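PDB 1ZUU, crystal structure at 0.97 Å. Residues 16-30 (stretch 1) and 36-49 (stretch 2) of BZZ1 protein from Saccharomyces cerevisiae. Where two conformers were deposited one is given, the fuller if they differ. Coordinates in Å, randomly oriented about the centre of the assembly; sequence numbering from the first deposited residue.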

# COMPACT_ATOMS: atom_id res chain seq x y z
N ASP A 16 5.71 -5.46 -8.91
CA ASP A 16 6.12 -5.11 -7.56
C ASP A 16 5.08 -4.36 -6.79
O ASP A 16 5.29 -4.12 -5.61
N GLU A 17 3.97 -3.97 -7.44
CA GLU A 17 2.92 -3.17 -6.82
C GLU A 17 1.82 -4.12 -6.30
O GLU A 17 1.70 -5.26 -6.76
N ILE A 18 0.97 -3.59 -5.42
CA ILE A 18 -0.24 -4.31 -5.02
C ILE A 18 -1.43 -3.35 -5.05
O ILE A 18 -1.32 -2.13 -5.05
N THR A 19 -2.63 -3.98 -5.08
CA THR A 19 -3.87 -3.28 -4.99
C THR A 19 -4.23 -2.96 -3.53
O THR A 19 -4.06 -3.77 -2.64
N ILE A 20 -4.79 -1.75 -3.34
CA ILE A 20 -5.34 -1.32 -2.09
C ILE A 20 -6.69 -0.66 -2.33
O ILE A 20 -6.87 0.08 -3.30
N THR A 21 -7.61 -0.85 -1.39
CA THR A 21 -8.89 -0.17 -1.42
C THR A 21 -9.24 0.32 -0.03
O THR A 21 -8.86 -0.29 0.98
N PRO A 22 -9.97 1.45 0.07
CA PRO A 22 -10.40 1.96 1.42
C PRO A 22 -11.03 0.85 2.21
O PRO A 22 -11.89 0.10 1.70
N GLY A 23 -10.62 0.74 3.47
CA GLY A 23 -11.10 -0.31 4.36
C GLY A 23 -10.19 -1.52 4.50
O GLY A 23 -10.37 -2.31 5.40
N ASP A 24 -9.24 -1.68 3.58
CA ASP A 24 -8.32 -2.84 3.69
C ASP A 24 -7.42 -2.64 4.93
O ASP A 24 -7.01 -1.51 5.27
N LYS A 25 -7.10 -3.75 5.55
CA LYS A 25 -6.16 -3.76 6.69
C LYS A 25 -4.73 -3.90 6.14
O LYS A 25 -4.45 -4.82 5.38
N ILE A 26 -3.87 -2.95 6.52
CA ILE A 26 -2.53 -2.88 5.96
C ILE A 26 -1.49 -2.82 7.09
O ILE A 26 -1.82 -2.45 8.25
N SER A 27 -0.25 -3.08 6.73
CA SER A 27 0.88 -2.97 7.66
C SER A 27 2.12 -2.53 6.86
O SER A 27 2.27 -2.81 5.68
N LEU A 28 2.98 -1.80 7.56
CA LEU A 28 4.20 -1.28 6.90
C LEU A 28 5.27 -2.38 6.73
O LEU A 28 5.51 -3.16 7.64
N VAL A 29 5.95 -2.34 5.58
CA VAL A 29 7.18 -3.08 5.37
C VAL A 29 8.39 -2.11 5.38
O VAL A 29 9.36 -2.33 6.10
N ALA A 30 8.32 -1.05 4.59
CA ALA A 30 9.43 -0.08 4.50
C ALA A 30 8.87 1.24 4.02
O ALA A 30 8.09 1.30 3.07
N GLY A 36 8.31 7.99 -4.00
CA GLY A 36 6.88 8.18 -4.04
C GLY A 36 6.08 6.94 -3.68
O GLY A 36 4.82 7.03 -3.66
N TRP A 37 6.73 5.82 -3.39
CA TRP A 37 6.07 4.57 -3.10
C TRP A 37 6.50 4.05 -1.74
O TRP A 37 7.66 4.16 -1.35
N THR A 38 5.54 3.40 -1.05
CA THR A 38 5.76 2.76 0.25
C THR A 38 5.52 1.26 0.09
O THR A 38 4.56 0.85 -0.58
N LYS A 39 6.39 0.43 0.65
CA LYS A 39 6.13 -1.00 0.62
C LYS A 39 5.28 -1.36 1.85
O LYS A 39 5.60 -0.96 2.98
N ILE A 40 4.22 -2.14 1.60
CA ILE A 40 3.27 -2.54 2.61
C ILE A 40 2.88 -4.03 2.39
O ILE A 40 3.06 -4.59 1.32
N ASN A 41 2.22 -4.54 3.43
CA ASN A 41 1.39 -5.73 3.32
C ASN A 41 -0.08 -5.29 3.33
O ASN A 41 -0.44 -4.41 4.12
N ASN A 42 -0.88 -5.93 2.51
CA ASN A 42 -2.33 -5.80 2.57
C ASN A 42 -2.81 -7.12 3.17
O ASN A 42 -2.85 -8.13 2.50
N ASP A 43 -3.17 -7.09 4.48
CA ASP A 43 -3.62 -8.31 5.13
C ASP A 43 -5.04 -8.68 4.69
O ASP A 43 -5.39 -9.88 4.78
N THR A 44 -5.84 -7.74 4.24
CA THR A 44 -7.14 -8.09 3.67
C THR A 44 -6.98 -8.99 2.45
O THR A 44 -7.69 -9.99 2.27
N THR A 45 -6.04 -8.65 1.54
CA THR A 45 -5.89 -9.40 0.29
C THR A 45 -4.82 -10.51 0.37
O THR A 45 -4.84 -11.40 -0.49
N GLY A 46 -3.87 -10.38 1.28
CA GLY A 46 -2.78 -11.31 1.39
C GLY A 46 -1.54 -10.98 0.59
O GLY A 46 -0.63 -11.81 0.55
N GLU A 47 -1.47 -9.81 -0.05
CA GLU A 47 -0.37 -9.47 -0.94
C GLU A 47 0.54 -8.45 -0.27
O GLU A 47 0.14 -7.73 0.65
N THR A 48 1.76 -8.39 -0.79
CA THR A 48 2.82 -7.49 -0.29
C THR A 48 3.45 -6.79 -1.48
O THR A 48 3.80 -7.45 -2.50
N GLY A 49 3.66 -5.48 -1.43
CA GLY A 49 4.32 -4.77 -2.46
C GLY A 49 4.13 -3.25 -2.29
O GLY A 49 3.74 -2.76 -1.22

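The contact between these two stretches of BZZ1 is a short antiparallel β pairing, extended at one end by a loop whose side chains close over an isoleucine cluster and a buried asparagine, and it illustrates how backbone pairing sets the register while side chains fill and satisfy the space around it.

The pairing itself is brief. S27 and N41 form one hydrogen-bonded pair, A30 and K39 the other; in the first, S27 N lies 2.9 Å from N41 O and N41 N lies 2.8 Å from S27 O. Beyond L28 a β bulge shifts the register by one residue, so that K39 O accepts from both V29 N (3.0 Å) and A30 N (3.2 Å), while K39 N returns a bond to A30 O at 3.1 Å.

The apolar centre is built around I40. With its side chain in p, t, I40 CD1 lies 3.7 Å from I20 CG2 and 3.9 Å from I26 CG2, and I40 CG1 lies 3.9 Å from I18 CD1. All four isoleucines adopt the same p, t combination. I18 points directly toward the second stretch and is the residue most covered by it: beyond I40, I18 CD1 reaches N42 CB at 3.8 Å, and I18 CG2 lies 3.4 Å from T48 O. G49 completes this wall by lacking a side chain, since a CB there would clash with D16 O and with I18 CG2.

N42 shows how a buried amide is satisfied. With chi1 at t, N42 ND2 donates to T19 O at 3.1 Å and to D24 OD2 at 3.0 Å, tying together two parts of the first stretch. D24 (chi1 m) points toward the second stretch, and D24 OD2 also accepts from T21 N at 2.9 Å, so one carboxylate oxygen braces its own type II turn as well as the asparagine. On the other side of the amide, N42 OD1 accepts from T45 N at 3.1 Å. T44, with chi1 at m, presents OG1 to K25 N, which donates to it almost linearly at 2.9 Å; K25 O in turn receives D43 N at 2.8 Å. A water extends the network, donating to T19 O at 2.7 Å and lying 2.7 Å from T45 OG1.

S27 and N41 project from the same face of the sheet, and there the contact is polar again. S27 (p) places OG 2.9 Å from N41 ND2, which donates to it, and N41 (chi1 m) uses its OD1 to accept from T48 OG1 at 2.7 Å. A second water accepts a weak bond from N41 ND2 at 2.7 Å and donates another weak one to L28 O at 3.3 Å.

Near the bulge the contacts are made by more exposed side chains. V29 (t) sets CG2 3.4 Å from N41 ND2 and CG1 3.7 Å from K39 CD, an aliphatic contact that leaves the lysine end to lead away. L28 (t, p) starts away from the partner, yet its CD1 comes back to T38 CG2 at 3.7 Å.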

# COMPACT_ATOMS: atom_id res chain seq x y z
CB ASP A 16 7.43 -4.28 -7.56
CG ASP A 16 7.30 -2.97 -8.36
OD1 ASP A 16 6.64 -2.97 -9.43
OD2 ASP A 16 7.91 -1.95 -7.96
CB GLU A 17 2.31 -2.21 -7.83
CG GLU A 17 3.34 -1.24 -8.43
CD GLU A 17 2.83 -0.46 -9.58
OE1 GLU A 17 3.67 0.14 -10.29
OE2 GLU A 17 1.60 -0.42 -9.82
CB ILE A 18 -0.14 -4.97 -3.64
CG1 ILE A 18 0.10 -3.98 -2.54
CG2 ILE A 18 0.93 -6.04 -3.66
CD1 ILE A 18 -0.12 -4.56 -1.14
CB THR A 19 -4.97 -4.13 -5.66
OG1 THR A 19 -4.65 -4.20 -7.03
CG2 THR A 19 -6.38 -3.60 -5.44
CB ILE A 20 -4.38 -0.34 -1.31
CG1 ILE A 20 -3.82 0.73 -2.26
CG2 ILE A 20 -3.33 -1.11 -0.58
CD1 ILE A 20 -3.16 1.90 -1.57
CB THR A 21 -10.02 -1.06 -1.98
OG1 THR A 21 -10.27 -2.17 -1.12
CG2 THR A 21 -9.76 -1.48 -3.39
CB PRO A 22 -11.37 3.09 1.04
CG PRO A 22 -10.76 3.66 -0.23
CD PRO A 22 -10.35 2.40 -1.01
CB ASP A 24 -7.48 -2.93 2.45
CG ASP A 24 -8.25 -3.41 1.19
OD1 ASP A 24 -9.40 -3.88 1.34
OD2 ASP A 24 -7.65 -3.30 0.09
CB LYS A 25 -6.45 -4.98 7.61
CG LYS A 25 -7.56 -4.90 8.52
CD LYS A 25 -8.92 -4.75 7.98
CE LYS A 25 -9.99 -4.99 9.05
NZ LYS A 25 -11.29 -4.86 8.53
CB ILE A 26 -2.34 -1.72 4.96
CG1 ILE A 26 -2.46 -0.36 5.66
CG2 ILE A 26 -3.33 -1.87 3.79
CD1 ILE A 26 -2.14 0.84 4.76
CB SER A 27 1.15 -4.30 8.35
OG SER A 27 1.56 -5.27 7.44
CB LEU A 28 4.74 -0.17 7.76
CG LEU A 28 5.97 0.64 7.26
CD1 LEU A 28 5.68 1.30 5.91
CD2 LEU A 28 6.39 1.64 8.30
CB VAL A 29 7.18 -3.89 4.06
CG1 VAL A 29 8.55 -4.55 3.81
CG2 VAL A 29 6.04 -4.87 4.03
CB ALA A 30 10.49 -0.58 3.53
CB TRP A 37 6.47 3.53 -4.17
CG TRP A 37 6.08 3.92 -5.55
CD1 TRP A 37 6.77 4.77 -6.38
CD2 TRP A 37 4.93 3.48 -6.30
NE1 TRP A 37 6.13 4.88 -7.60
CE2 TRP A 37 5.00 4.10 -7.57
CE3 TRP A 37 3.88 2.57 -6.05
CZ2 TRP A 37 4.04 3.87 -8.55
CZ3 TRP A 37 2.91 2.35 -7.01
CH2 TRP A 37 3.01 2.98 -8.26
CB THR A 38 4.77 3.33 1.28
OG1 THR A 38 5.00 4.73 1.45
CG2 THR A 38 4.90 2.70 2.62
CB LYS A 39 7.42 -1.83 0.58
CG LYS A 39 7.15 -3.28 0.17
CD LYS A 39 8.37 -4.15 0.16
CE LYS A 39 9.16 -3.89 -1.07
NZ LYS A 39 10.47 -4.67 -1.01
CB ILE A 40 1.98 -1.64 2.61
CG1 ILE A 40 1.23 -1.79 1.30
CG2 ILE A 40 2.32 -0.21 2.94
CD1 ILE A 40 -0.24 -1.33 1.40
CB ASN A 41 1.62 -6.69 4.47
CG ASN A 41 3.09 -6.98 4.70
OD1 ASN A 41 3.75 -7.60 3.87
ND2 ASN A 41 3.63 -6.44 5.80
CB ASN A 42 -2.90 -5.52 1.19
CG ASN A 42 -4.39 -5.26 1.20
OD1 ASN A 42 -5.11 -5.74 2.09
ND2 ASN A 42 -4.88 -4.45 0.23
CB ASP A 43 -3.47 -8.28 6.65
CG ASP A 43 -2.02 -8.47 7.15
OD1 ASP A 43 -1.14 -8.76 6.31
OD2 ASP A 43 -1.78 -8.33 8.38
CB THR A 44 -7.95 -6.84 3.34
OG1 THR A 44 -8.24 -6.18 4.59
CG2 THR A 44 -9.22 -7.17 2.59
CB THR A 45 -5.54 -8.43 -0.85
OG1 THR A 45 -4.25 -7.93 -0.58
CG2 THR A 45 -6.56 -7.33 -1.00
CB GLU A 47 -0.91 -8.87 -2.24
CG GLU A 47 -1.96 -9.72 -2.95
CD GLU A 47 -1.54 -11.14 -3.18
OE1 GLU A 47 -0.33 -11.39 -3.34
OE2 GLU A 47 -2.43 -12.02 -3.33
CB THR A 48 3.92 -8.29 0.43
OG1 THR A 48 3.35 -8.98 1.54
CG2 THR A 48 5.10 -7.45 0.88
O HOH W 1 -3.44 -6.44 -2.63
O HOH W 2 5.56 -6.50 7.75